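Local coordinates for leucine-rich repeat protein (Bacteroides thetaiotaomicron, PDB 4ECN) that is of unknown function but, as an extracellular leucine-rich repeat protein carrying two DUF4458 domains, probably binds other proteins, at residues A[106-111]-A[119-124]; A[148-153]-A[221-226]; A[464-469]-A[485-490]; A[242-247]-A[253-258]; A[535-540]-A[567-572]. One frame throughout, in Å; residues are numbered along the deposited sequence.

Contact 1 (A[106-111]-A[119-124])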
# COMPACT_ATOMS: atom_id res chain seq x y z
N GLY A 106 -41.70 5.94 -4.15
CA GLY A 106 -40.64 5.11 -4.70
C GLY A 106 -39.42 5.95 -5.05
O GLY A 106 -39.29 7.08 -4.57
N ASP A 107 -38.53 5.38 -5.89
CA ASP A 107 -37.29 6.03 -6.34
C ASP A 107 -37.52 6.72 -7.71
O ASP A 107 -36.61 7.38 -8.24
CB ASP A 107 -36.14 5.01 -6.41
CG ASP A 107 -35.83 4.36 -5.07
OD1 ASP A 107 -36.63 3.49 -4.64
OD2 ASP A 107 -34.79 4.71 -4.46
N ASP A 108 -38.74 6.59 -8.25
CA ASP A 108 -39.26 7.24 -9.46
C ASP A 108 -40.18 8.39 -9.01
O ASP A 108 -41.27 8.60 -9.55
CB ASP A 108 -40.00 6.19 -10.35
CG ASP A 108 -41.13 5.42 -9.65
OD1 ASP A 108 -40.83 4.63 -8.71
OD2 ASP A 108 -42.31 5.57 -10.08
N ASN A 109 -39.75 9.11 -7.95
CA ASN A 109 -40.50 10.15 -7.27
C ASN A 109 -40.70 11.42 -8.13
O ASN A 109 -41.70 12.10 -7.94
CB ASN A 109 -39.83 10.54 -5.94
CG ASN A 109 -38.34 10.82 -5.96
OD1 ASN A 109 -37.65 10.69 -6.99
ND2 ASN A 109 -37.81 11.18 -4.80
N GLU A 110 -39.80 11.71 -9.09
CA GLU A 110 -39.91 12.92 -9.90
C GLU A 110 -40.66 12.73 -11.23
O GLU A 110 -40.63 11.66 -11.85
CB GLU A 110 -38.51 13.50 -10.20
CG GLU A 110 -37.92 14.28 -9.04
CD GLU A 110 -36.57 14.93 -9.26
OE1 GLU A 110 -35.56 14.19 -9.29
OE2 GLU A 110 -36.51 16.18 -9.34
N LEU A 111 -41.35 13.81 -11.66
CA LEU A 111 -42.08 13.96 -12.92
C LEU A 111 -41.99 15.44 -13.36
O LEU A 111 -42.10 16.34 -12.53
CB LEU A 111 -43.56 13.46 -12.85
CG LEU A 111 -44.63 14.14 -11.97
CD1 LEU A 111 -45.20 15.39 -12.63
CD2 LEU A 111 -45.82 13.22 -11.82
N LEU A 119 -47.94 14.34 -20.16
CA LEU A 119 -47.08 13.36 -19.51
C LEU A 119 -47.92 12.25 -18.94
O LEU A 119 -49.00 12.50 -18.42
CB LEU A 119 -46.29 14.08 -18.40
CG LEU A 119 -45.44 13.23 -17.45
CD1 LEU A 119 -44.25 12.66 -18.14
CD2 LEU A 119 -45.00 14.05 -16.28
N GLU A 120 -47.44 11.01 -19.04
CA GLU A 120 -48.11 9.88 -18.42
C GLU A 120 -47.15 9.29 -17.43
O GLU A 120 -46.09 8.79 -17.82
CB GLU A 120 -48.60 8.85 -19.43
CG GLU A 120 -49.52 7.81 -18.82
CD GLU A 120 -50.04 6.77 -19.80
OE1 GLU A 120 -49.23 5.93 -20.26
OE2 GLU A 120 -51.26 6.79 -20.08
N LYS A 121 -47.48 9.41 -16.13
CA LYS A 121 -46.61 8.89 -15.08
C LYS A 121 -47.07 7.51 -14.66
O LYS A 121 -48.25 7.23 -14.47
CB LYS A 121 -46.55 9.84 -13.85
CG LYS A 121 -45.50 9.45 -12.79
CD LYS A 121 -44.06 9.76 -13.21
CE LYS A 121 -43.02 9.20 -12.28
NZ LYS A 121 -42.91 7.72 -12.40
N ALA A 122 -46.09 6.62 -14.57
CA ALA A 122 -46.28 5.26 -14.14
C ALA A 122 -46.16 5.18 -12.62
O ALA A 122 -45.09 5.47 -12.04
CB ALA A 122 -45.25 4.36 -14.82
N LEU A 123 -47.26 4.82 -11.97
CA LEU A 123 -47.25 4.60 -10.54
C LEU A 123 -47.28 3.11 -10.28
O LEU A 123 -48.25 2.45 -10.67
CB LEU A 123 -48.41 5.33 -9.82
CG LEU A 123 -48.31 6.85 -9.71
CD1 LEU A 123 -49.55 7.41 -9.05
CD2 LEU A 123 -47.07 7.29 -8.95
N THR A 124 -46.20 2.55 -9.70
CA THR A 124 -46.13 1.12 -9.40
C THR A 124 -46.56 0.87 -7.95
O THR A 124 -45.94 1.39 -7.02
CB THR A 124 -44.72 0.56 -9.69
OG1 THR A 124 -44.41 0.79 -11.07
CG2 THR A 124 -44.61 -0.92 -9.38

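Contact 2 (A[148-153]-A[221-226])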
# COMPACT_ATOMS: atom_id res chain seq x y z
N GLY A 148 -31.92 26.07 27.25
CA GLY A 148 -30.92 25.41 26.42
C GLY A 148 -30.10 26.28 25.49
O GLY A 148 -30.13 27.52 25.60
N GLU A 149 -29.35 25.62 24.56
CA GLU A 149 -28.45 26.26 23.59
C GLU A 149 -29.21 27.16 22.59
O GLU A 149 -28.63 28.13 22.09
CB GLU A 149 -27.64 25.21 22.83
CG GLU A 149 -26.48 24.64 23.64
CD GLU A 149 -25.25 25.51 23.84
OE1 GLU A 149 -24.82 26.19 22.88
OE2 GLU A 149 -24.65 25.43 24.94
N TYR A 150 -30.51 26.87 22.33
CA TYR A 150 -31.38 27.67 21.46
C TYR A 150 -32.86 27.57 21.92
O TYR A 150 -33.19 26.70 22.75
CB TYR A 150 -31.22 27.25 19.98
CG TYR A 150 -31.73 25.87 19.64
CD1 TYR A 150 -30.95 24.73 19.86
CD2 TYR A 150 -32.98 25.70 19.04
CE1 TYR A 150 -31.42 23.46 19.53
CE2 TYR A 150 -33.45 24.43 18.71
CZ TYR A 150 -32.67 23.31 18.96
OH TYR A 150 -33.15 22.07 18.63
N LEU A 151 -33.75 28.45 21.39
CA LEU A 151 -35.19 28.47 21.70
C LEU A 151 -35.97 27.43 20.90
O LEU A 151 -35.79 27.37 19.68
CB LEU A 151 -35.78 29.86 21.42
CG LEU A 151 -35.32 31.02 22.30
CD1 LEU A 151 -35.62 32.34 21.64
CD2 LEU A 151 -35.94 30.95 23.70
N PHE A 152 -36.86 26.63 21.56
CA PHE A 152 -37.71 25.61 20.91
C PHE A 152 -38.54 26.30 19.82
O PHE A 152 -38.53 25.87 18.66
CB PHE A 152 -38.62 24.88 21.91
CG PHE A 152 -39.38 23.70 21.33
CD1 PHE A 152 -40.50 23.91 20.52
CD2 PHE A 152 -39.01 22.40 21.62
CE1 PHE A 152 -41.21 22.83 19.99
CE2 PHE A 152 -39.72 21.32 21.08
CZ PHE A 152 -40.81 21.54 20.28
N SER A 153 -39.22 27.39 20.19
CA SER A 153 -39.89 28.27 19.23
C SER A 153 -38.81 28.77 18.28
O SER A 153 -37.66 28.88 18.71
CB SER A 153 -40.60 29.40 19.97
OG SER A 153 -39.75 30.02 20.93
N TYR A 221 -32.23 13.38 15.00
CA TYR A 221 -32.84 14.54 14.34
C TYR A 221 -31.82 15.68 14.17
O TYR A 221 -30.82 15.77 14.90
CB TYR A 221 -34.09 15.07 15.09
CG TYR A 221 -33.78 15.71 16.43
CD1 TYR A 221 -33.44 17.06 16.53
CD2 TYR A 221 -33.75 14.94 17.60
CE1 TYR A 221 -33.08 17.63 17.75
CE2 TYR A 221 -33.39 15.50 18.82
CZ TYR A 221 -33.07 16.85 18.89
OH TYR A 221 -32.75 17.42 20.10
N THR A 222 -32.13 16.56 13.21
CA THR A 222 -31.43 17.81 12.94
C THR A 222 -32.51 18.87 12.81
O THR A 222 -33.41 18.73 11.98
CB THR A 222 -30.50 17.70 11.72
OG1 THR A 222 -29.58 16.64 11.93
CG2 THR A 222 -29.73 18.97 11.49
N THR A 223 -32.47 19.90 13.69
CA THR A 223 -33.43 21.01 13.62
C THR A 223 -32.79 22.20 12.87
O THR A 223 -31.57 22.38 12.92
CB THR A 223 -33.95 21.42 15.01
OG1 THR A 223 -32.85 21.59 15.90
CG2 THR A 223 -34.93 20.42 15.60
N TYR A 224 -33.62 23.00 12.18
CA TYR A 224 -33.19 24.16 11.40
C TYR A 224 -33.99 25.44 11.70
O TYR A 224 -35.20 25.38 11.94
CB TYR A 224 -33.31 23.89 9.90
CG TYR A 224 -32.52 22.69 9.42
CD1 TYR A 224 -31.18 22.81 9.06
CD2 TYR A 224 -33.12 21.44 9.32
CE1 TYR A 224 -30.45 21.70 8.65
CE2 TYR A 224 -32.40 20.33 8.89
CZ TYR A 224 -31.06 20.46 8.56
OH TYR A 224 -30.36 19.36 8.14
N SER A 225 -33.32 26.60 11.63
CA SER A 225 -33.92 27.93 11.77
C SER A 225 -33.87 28.62 10.41
O SER A 225 -32.85 28.55 9.74
CB SER A 225 -33.20 28.75 12.84
OG SER A 225 -31.86 29.03 12.49
N GLN A 226 -34.99 29.25 9.98
CA GLN A 226 -35.07 29.94 8.69
C GLN A 226 -35.10 31.44 8.92
O GLN A 226 -35.86 31.92 9.77
CB GLN A 226 -36.32 29.47 7.88
CG GLN A 226 -36.34 29.88 6.39
CD GLN A 226 -35.68 28.88 5.44
OE1 GLN A 226 -35.94 27.67 5.46
NE2 GLN A 226 -34.92 29.40 4.50

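Contact 3 (A[464-469]-A[485-490])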
# COMPACT_ATOMS: atom_id res chain seq x y z
N ASN A 464 -1.98 22.53 -4.66
CA ASN A 464 -3.31 22.12 -4.22
C ASN A 464 -3.24 21.20 -3.01
O ASN A 464 -4.29 20.68 -2.58
CB ASN A 464 -4.02 21.44 -5.37
CG ASN A 464 -4.58 22.44 -6.34
OD1 ASN A 464 -4.62 23.64 -6.07
ND2 ASN A 464 -5.06 21.96 -7.47
N ILE A 465 -2.04 21.04 -2.43
CA ILE A 465 -1.83 20.20 -1.25
C ILE A 465 -1.77 21.10 -0.02
O ILE A 465 -0.70 21.63 0.31
CB ILE A 465 -0.56 19.28 -1.35
CG1 ILE A 465 -0.41 18.60 -2.72
CG2 ILE A 465 -0.55 18.25 -0.21
CD1 ILE A 465 0.95 18.00 -2.97
N ALA A 466 -2.93 21.23 0.67
CA ALA A 466 -3.16 21.96 1.93
C ALA A 466 -2.62 23.40 1.89
O ALA A 466 -2.02 23.87 2.86
CB ALA A 466 -2.55 21.20 3.09
N VAL A 467 -2.91 24.10 0.79
CA VAL A 467 -2.51 25.49 0.55
C VAL A 467 -3.72 26.44 0.76
O VAL A 467 -3.54 27.57 1.24
CB VAL A 467 -1.91 25.60 -0.88
CG1 VAL A 467 -1.65 27.05 -1.29
CG2 VAL A 467 -0.64 24.78 -1.01
N ASP A 468 -4.95 25.98 0.42
CA ASP A 468 -6.17 26.80 0.49
C ASP A 468 -7.38 26.07 1.06
O ASP A 468 -7.36 24.84 1.20
CB ASP A 468 -6.55 27.29 -0.91
CG ASP A 468 -5.56 28.26 -1.48
OD1 ASP A 468 -5.48 29.39 -0.94
OD2 ASP A 468 -4.81 27.88 -2.40
N TRP A 469 -8.45 26.83 1.35
CA TRP A 469 -9.72 26.24 1.73
C TRP A 469 -10.32 25.56 0.52
O TRP A 469 -10.19 26.07 -0.61
CB TRP A 469 -10.72 27.28 2.30
CG TRP A 469 -10.26 28.13 3.44
CD1 TRP A 469 -10.31 29.49 3.51
CD2 TRP A 469 -9.75 27.68 4.71
NE1 TRP A 469 -9.88 29.92 4.75
CE2 TRP A 469 -9.51 28.83 5.49
CE3 TRP A 469 -9.48 26.42 5.26
CZ2 TRP A 469 -8.97 28.76 6.78
CZ3 TRP A 469 -8.94 26.35 6.53
CH2 TRP A 469 -8.67 27.51 7.27
N LEU A 485 -4.46 29.05 12.50
CA LEU A 485 -4.04 27.75 11.99
C LEU A 485 -2.65 27.82 11.36
O LEU A 485 -2.44 28.58 10.40
CB LEU A 485 -5.06 27.24 10.95
CG LEU A 485 -6.05 26.15 11.34
CD1 LEU A 485 -6.96 26.58 12.47
CD2 LEU A 485 -6.89 25.75 10.13
N SER A 486 -1.71 27.03 11.89
CA SER A 486 -0.35 26.98 11.36
C SER A 486 0.23 25.59 11.49
O SER A 486 -0.10 24.85 12.43
CB SER A 486 0.55 27.99 12.07
OG SER A 486 1.84 28.01 11.49
N TRP A 487 1.12 25.24 10.54
CA TRP A 487 1.82 23.96 10.48
C TRP A 487 2.74 23.76 11.68
O TRP A 487 3.04 22.61 12.02
CB TRP A 487 2.66 23.86 9.20
CG TRP A 487 1.86 23.76 7.94
CD1 TRP A 487 1.77 24.69 6.95
CD2 TRP A 487 0.99 22.69 7.56
NE1 TRP A 487 0.92 24.26 5.96
CE2 TRP A 487 0.43 23.03 6.31
CE3 TRP A 487 0.62 21.47 8.16
CZ2 TRP A 487 -0.49 22.20 5.65
CZ3 TRP A 487 -0.27 20.64 7.49
CH2 TRP A 487 -0.82 21.01 6.26
N SER A 488 3.20 24.87 12.30
CA SER A 488 4.08 24.87 13.46
C SER A 488 3.45 24.16 14.68
O SER A 488 4.18 23.81 15.61
CB SER A 488 4.44 26.30 13.84
OG SER A 488 3.26 27.00 14.18
N ASN A 489 2.12 23.93 14.66
CA ASN A 489 1.39 23.29 15.75
C ASN A 489 1.30 21.76 15.60
O ASN A 489 0.87 21.09 16.54
CB ASN A 489 -0.02 23.86 15.85
CG ASN A 489 -0.05 25.33 16.17
OD1 ASN A 489 -0.75 26.09 15.51
ND2 ASN A 489 0.73 25.75 17.18
N LEU A 490 1.73 21.19 14.45
CA LEU A 490 1.70 19.74 14.28
C LEU A 490 3.04 19.20 14.74
O LEU A 490 3.84 18.71 13.95
CB LEU A 490 1.35 19.30 12.83
CG LEU A 490 0.23 20.01 12.05
CD1 LEU A 490 -0.22 19.16 10.92
CD2 LEU A 490 -0.99 20.32 12.89

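Contact 4 (A[242-247]-A[253-258])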
# COMPACT_ATOMS: atom_id res chain seq x y z
N GLU A 242 -40.13 7.97 21.94
CA GLU A 242 -41.15 7.02 22.38
C GLU A 242 -41.68 6.25 21.17
O GLU A 242 -41.92 6.83 20.11
CB GLU A 242 -42.27 7.75 23.13
CG GLU A 242 -41.85 8.20 24.51
CD GLU A 242 -41.63 7.05 25.49
OE1 GLU A 242 -42.62 6.37 25.84
OE2 GLU A 242 -40.46 6.84 25.89
N SER A 243 -41.78 4.92 21.33
CA SER A 243 -42.18 3.95 20.31
C SER A 243 -43.57 4.25 19.76
O SER A 243 -44.49 4.54 20.51
CB SER A 243 -42.17 2.54 20.87
OG SER A 243 -41.16 2.42 21.86
N PHE A 244 -43.68 4.24 18.44
CA PHE A 244 -44.94 4.45 17.75
C PHE A 244 -45.14 3.30 16.79
O PHE A 244 -44.17 2.63 16.42
CB PHE A 244 -44.99 5.81 17.06
CG PHE A 244 -43.98 6.06 15.97
CD1 PHE A 244 -42.72 6.59 16.27
CD2 PHE A 244 -44.31 5.86 14.63
CE1 PHE A 244 -41.81 6.88 15.25
CE2 PHE A 244 -43.39 6.16 13.61
CZ PHE A 244 -42.16 6.68 13.93
N THR A 245 -46.39 3.03 16.41
CA THR A 245 -46.66 1.91 15.53
C THR A 245 -47.44 2.42 14.30
O THR A 245 -48.35 3.23 14.45
CB THR A 245 -47.43 0.83 16.32
OG1 THR A 245 -46.73 0.56 17.55
CG2 THR A 245 -47.64 -0.46 15.53
N VAL A 246 -47.04 1.95 13.10
CA VAL A 246 -47.68 2.28 11.82
C VAL A 246 -48.59 1.12 11.42
O VAL A 246 -48.16 -0.04 11.43
CB VAL A 246 -46.65 2.61 10.72
CG1 VAL A 246 -47.31 2.87 9.38
CG2 VAL A 246 -45.77 3.79 11.11
N ILE A 247 -49.85 1.44 11.07
CA ILE A 247 -50.86 0.45 10.66
C ILE A 247 -51.12 0.62 9.18
O ILE A 247 -51.19 1.76 8.71
CB ILE A 247 -52.17 0.60 11.50
CG1 ILE A 247 -51.94 0.70 13.03
CG2 ILE A 247 -53.22 -0.46 11.13
CD1 ILE A 247 -51.18 -0.44 13.71
N LYS A 253 -50.79 9.37 14.33
CA LYS A 253 -50.63 10.79 14.59
C LYS A 253 -49.68 11.03 15.76
O LYS A 253 -49.66 10.25 16.71
CB LYS A 253 -52.01 11.42 14.87
CG LYS A 253 -52.06 12.95 14.86
CD LYS A 253 -53.35 13.48 15.51
CE LYS A 253 -53.31 14.98 15.72
NZ LYS A 253 -54.48 15.47 16.49
N ASP A 254 -48.93 12.15 15.67
CA ASP A 254 -48.02 12.74 16.66
C ASP A 254 -47.02 11.72 17.27
O ASP A 254 -47.05 11.41 18.47
CB ASP A 254 -48.84 13.41 17.77
CG ASP A 254 -49.54 14.67 17.29
OD1 ASP A 254 -49.23 15.15 16.15
OD2 ASP A 254 -50.38 15.21 18.06
N ALA A 255 -46.07 11.28 16.42
CA ALA A 255 -44.94 10.40 16.72
C ALA A 255 -43.86 11.21 17.45
O ALA A 255 -43.56 12.33 17.02
CB ALA A 255 -44.41 9.78 15.43
N ASN A 256 -43.31 10.70 18.55
CA ASN A 256 -42.39 11.46 19.39
C ASN A 256 -40.98 11.81 18.78
O ASN A 256 -40.18 10.92 18.51
CB ASN A 256 -42.13 10.72 20.71
CG ASN A 256 -41.32 11.53 21.71
OD1 ASN A 256 -40.39 11.01 22.35
ND2 ASN A 256 -41.66 12.83 21.86
N VAL A 257 -40.68 13.12 18.70
CA VAL A 257 -39.38 13.66 18.32
C VAL A 257 -38.87 14.42 19.57
O VAL A 257 -39.28 15.56 19.80
CB VAL A 257 -39.40 14.51 17.03
CG1 VAL A 257 -38.01 15.05 16.70
CG2 VAL A 257 -39.95 13.71 15.85
N PRO A 258 -38.06 13.75 20.43
CA PRO A 258 -37.62 14.38 21.69
C PRO A 258 -36.50 15.43 21.52
O PRO A 258 -35.31 15.09 21.53
CB PRO A 258 -37.11 13.19 22.51
CG PRO A 258 -36.66 12.21 21.51
CD PRO A 258 -37.57 12.36 20.33
O HOH W 1 -40.25 8.05 18.42

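Contact 5 (A[535-540]-A[567-572])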
# COMPACT_ATOMS: atom_id res chain seq x y z
N ALA A 535 17.21 21.16 -6.03
CA ALA A 535 16.78 22.34 -5.30
C ALA A 535 15.97 21.98 -4.05
O ALA A 535 16.26 22.45 -2.95
CB ALA A 535 15.95 23.23 -6.21
N ASP A 536 14.95 21.11 -4.22
CA ASP A 536 14.06 20.69 -3.16
C ASP A 536 14.82 19.97 -2.04
O ASP A 536 14.60 20.30 -0.87
CB ASP A 536 12.94 19.80 -3.72
CG ASP A 536 11.79 20.53 -4.40
OD1 ASP A 536 11.61 21.76 -4.13
OD2 ASP A 536 11.01 19.87 -5.12
N TRP A 537 15.75 19.06 -2.39
CA TRP A 537 16.55 18.35 -1.40
C TRP A 537 17.47 19.36 -0.70
O TRP A 537 17.54 19.34 0.53
CB TRP A 537 17.32 17.18 -2.01
CG TRP A 537 18.03 16.26 -1.02
CD1 TRP A 537 17.99 16.33 0.34
CD2 TRP A 537 18.89 15.16 -1.35
NE1 TRP A 537 18.79 15.35 0.89
CE2 TRP A 537 19.34 14.61 -0.13
CE3 TRP A 537 19.32 14.58 -2.56
CZ2 TRP A 537 20.22 13.52 -0.08
CZ3 TRP A 537 20.19 13.49 -2.50
CH2 TRP A 537 20.63 12.98 -1.28
N THR A 538 18.12 20.28 -1.45
CA THR A 538 18.96 21.32 -0.86
C THR A 538 18.15 22.13 0.16
O THR A 538 18.64 22.31 1.28
CB THR A 538 19.57 22.28 -1.92
OG1 THR A 538 20.09 21.56 -3.03
CG2 THR A 538 20.67 23.13 -1.34
N ARG A 539 16.90 22.56 -0.20
CA ARG A 539 16.04 23.37 0.69
C ARG A 539 15.78 22.61 1.99
O ARG A 539 16.01 23.15 3.07
CB ARG A 539 14.71 23.77 0.03
CG ARG A 539 13.98 24.82 0.87
CD ARG A 539 12.62 25.22 0.34
NE ARG A 539 11.83 25.87 1.40
CZ ARG A 539 10.54 26.20 1.28
NH1 ARG A 539 9.88 25.96 0.15
NH2 ARG A 539 9.90 26.77 2.30
N LEU A 540 15.38 21.35 1.85
CA LEU A 540 15.09 20.42 2.93
C LEU A 540 16.29 20.28 3.91
O LEU A 540 16.09 20.35 5.11
CB LEU A 540 14.76 19.06 2.29
CG LEU A 540 13.88 18.13 3.07
CD1 LEU A 540 12.43 18.63 3.09
CD2 LEU A 540 13.91 16.74 2.46
N ALA A 567 28.14 20.80 2.06
CA ALA A 567 27.92 21.67 3.22
C ALA A 567 26.45 21.66 3.69
O ALA A 567 26.18 21.98 4.86
CB ALA A 567 28.34 23.09 2.89
N SER A 568 25.52 21.29 2.79
CA SER A 568 24.09 21.25 3.09
C SER A 568 23.71 19.88 3.57
O SER A 568 23.03 19.75 4.58
CB SER A 568 23.28 21.66 1.87
OG SER A 568 23.56 23.01 1.51
N LEU A 569 24.22 18.83 2.89
CA LEU A 569 23.99 17.42 3.23
C LEU A 569 24.56 17.09 4.62
O LEU A 569 24.03 16.21 5.30
CB LEU A 569 24.62 16.51 2.16
CG LEU A 569 24.00 16.56 0.76
CD1 LEU A 569 24.62 15.52 -0.14
CD2 LEU A 569 22.48 16.35 0.79
N GLN A 570 25.61 17.80 5.05
CA GLN A 570 26.25 17.68 6.36
C GLN A 570 25.30 18.12 7.49
O GLN A 570 25.46 17.65 8.61
CB GLN A 570 27.53 18.52 6.42
CG GLN A 570 28.67 18.04 5.52
CD GLN A 570 29.89 18.93 5.58
OE1 GLN A 570 30.22 19.52 6.61
NE2 GLN A 570 30.64 18.98 4.50
N LYS A 571 24.35 19.04 7.20
CA LYS A 571 23.38 19.56 8.18
C LYS A 571 22.37 18.47 8.59
O LYS A 571 21.80 18.56 9.68
CB LYS A 571 22.65 20.79 7.64
CG LYS A 571 23.58 21.94 7.23
CD LYS A 571 22.83 23.17 6.71
CE LYS A 571 23.76 24.17 6.08
NZ LYS A 571 23.04 25.33 5.50
N MSE A 572 22.18 17.43 7.74
CA MSE A 572 21.26 16.31 8.00
C MSE A 572 21.90 15.34 9.00
O MSE A 572 22.14 14.16 8.71
CB MSE A 572 20.88 15.61 6.69
CG MSE A 572 20.30 16.53 5.64
SE MSE A 572 19.40 15.48 4.30
CE MSE A 572 17.67 15.44 5.09

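Contact 1 (A[106-111]-A[119-124])
Leu-111 and Lys-121 face each other with CA atoms 7.1 Å apart, on two chain pieces that run nearly antiparallel, 163° between their directions. The layout is consistent with the beta sandwich of the transthyretin clan, in which this first DUF4458 domain is grouped: strand 110-113 bonds to strand 83-93, strand 118-124 to strand 10-18, and no backbone hydrogen bond joins the two segments directly. Leu-111 supplies the apolar half. Its CB touches both Leu-119 CD2 and Lys-121 CD, each at 3.8 Å, while its CD2 rests on the CB and CG of the lysine. Ile-87 and Phe-15 extend this packing into the neighbouring strands. The lysine chain is bent twice, at chi2 (74°) and at chi4 (72°), which carries its methylenes past Leu-111 at a slant and still turns the ammonium back to Asp-108. There NZ makes a salt bridge to OD2 of Asp-108 at 3.2 Å, using the anti lone pair of that oxygen. A second bond fixes the rotation of the ammonium: Lys-121 NZ also donates to Ala-122 O, 3.2 Å away and tilted from the carbonyl plane, and this O is 3.4 Å from Asp-108 OD2, two acceptors that share the lysine as donor.

Contact 2 (A[148-153]-A[221-226])
Tyr-150 reaches from a loop without regular structure to Thr-223 in the second half of strand 214-227, the two CA atoms being 10.5 Å apart and the backbones too distant to bond directly. This is a loop packed against a strand of the second DUF4458 domain, whose sheet is consistent with a transthyretin-like beta sandwich; the loop leads from strand 130-139 to strand 157-164. The contact is small, with 80 Å² buried in all, and rests on two hydroxyls. Thr-223 OG1 donates to Tyr-150 OH at 2.8 Å, and the side chains meet obliquely. The threonine turns OG1 into the space between its own N and carbonyl carbon (chi1 49°), which points the oxygen at the loop while CG2 stays beside the phenol at 3.9 Å from Tyr-150 OH. That phenol oxygen is gripped twice, since it also hydrogen-bonds to Glu-235 OE2, as does Tyr-221 OH. A phenylalanine in place of Tyr-150 would probably leave Thr-223 OG1 without its acceptor and deprive the Glu-235 carboxylate of one of its partners. Ile-259, Leu-261 and Ile-155 also touch the Tyr-150 side chain. Behind the phenol oxygen, Tyr-150 CZ is the next nearest atom to Thr-223 OG1, at 3.5 Å.

Contact 3 (A[464-469]-A[485-490])
Ala-466 and Trp-487 make the more buried of two apolar contacts, both of which bring an aliphatic carbon to the edge of an indole. The methyl CB of Ala-466 lies near the plane of the Trp-487 ring, 3.4 Å from CZ2 and 3.6 Å from CH2. Backbone angles of phi 51° and psi 46°, in the left-handed helical region, turn this methyl toward the tryptophan, and Ala-466 O meets the same edge in plane. In the second contact, Trp-469 CH2 meets Leu-485 CD2 at 3.8 Å, again at the rim of the ring. Both contacts lie between successive parallel strands of the leucine-rich repeat solenoid, 452-456 and 495-499, in the long connection that also carries helix 475-480. Polar bonds do not cross between the two segments but shape one of them. Leu-490 N bonds to Trp-487 O and Asn-489 N to Ser-486 O around the 3-10 turn 487-489, and the hydroxyls of Ser-486 and Ser-488 pair at 3.2 Å between their OG atoms. Aromatic and charged partners complete the surroundings: Trp-487 meets the ring of Phe-510, whereas Trp-469 takes a cation-pi contact from Lys-442 and hydrogen-bonds through NE1 to Glu-481 OE1.

Contact 4 (A[242-247]-A[253-258])
Ala-255 sets its methyl over the face of the Phe-244 ring, a CH-pi contact in which CB stands 3.7 Å from the ring centroid and only 10° off the normal. The methyl is nearly centred, so all six ring carbons lie within about 4.2 Å of it. Next along the chain, Asn-256 serves as a side-chain acceptor for the other backbone: Glu-242 N donates to Asn-256 OD1 at 3.1 Å in an almost straight bond (173°), in the plane of the amide carbonyl and on a lone pair. Swinging CG anti to its own N (chi1 -173°) carries this amide oxygen across to Glu-242, whose CB packs on Asn-256 CB at 3.8 Å before the carboxylate turns away. A leucine in place of Asn-256 would probably leave Glu-242 N without that acceptor and remove the straight bond tying it to strand 251-259.

One shell further out, a water donates both to Glu-242 O (2.7 Å) and to Asn-256 O (2.9 Å), linking the two backbones where they do not bond directly; it lies in plane with the edge of the Phe-244 ring. Val-218 and Val-162 also pack on that ring, and Phe-135 meets Ala-255. In this second DUF4458 domain, strand 244-246 is bonded to strand 214-227 and strand 251-259 to strand 130-139, so the contact brings together two strands with different partners lying side by side.

Contact 5 (A[535-540]-A[567-572])
Trp-537 and Leu-569 form the close-packed part of this contact, with the leucine CD2 3.7 Å from both CE2 and CZ2 of the indole and the two side chains crossing at about a right angle. Met-572, a selenomethionine, meets the same indole at its rim. Its SE lies 3.5 Å from Trp-537 NE1 and 4.6 Å from the centroid of the five-membered ring, almost in the ring plane (84° off the normal), an edge-on Met-aromatic contact. Phe-553 and Phe-563 add further rings around Trp-537.

The other side is looser. Thr-538 CG2 and Ser-568 OG come no nearer than 4.1 Å, and both hydroxyls look to other partners: Thr-538 OG1 to Lys-534 O, one turn back in its helix, and Ser-568 OG to Asp-542 OD1. Exposed Lys-571 also turns its ammonium to Asp-542, beyond the two segments, so that OD1 serves both residues. Within the leucine-rich repeat solenoid, helix 530-542 follows strand 519-521 and helix 566-569 follows strand 552-554, adjacent members of the parallel sheet, so the contact packs two successive strand-to-strand connections side by side.

How the contacts relate
From the N terminus the five contacts come in series, in the order 1, 2, 4, 3, 5, and none nests in or crosses another. Contact 1 closes a connection of seven residues, part of it strand, in the first DUF4458 domain. Contact 2 spans 67 residues of the second, and contact 4 closes a connection of five, again partly strand; contacts 1 and 4 match in that each includes the strand running parallel to its domain's first. Contacts 2 and 4 touch directly, Tyr-221 packing on Val-257 and Pro-258. Contact 3 closes one long connection of the repeat solenoid on itself, and contact 5 joins two successive ones, its centre about 23 Å from that of contact 3.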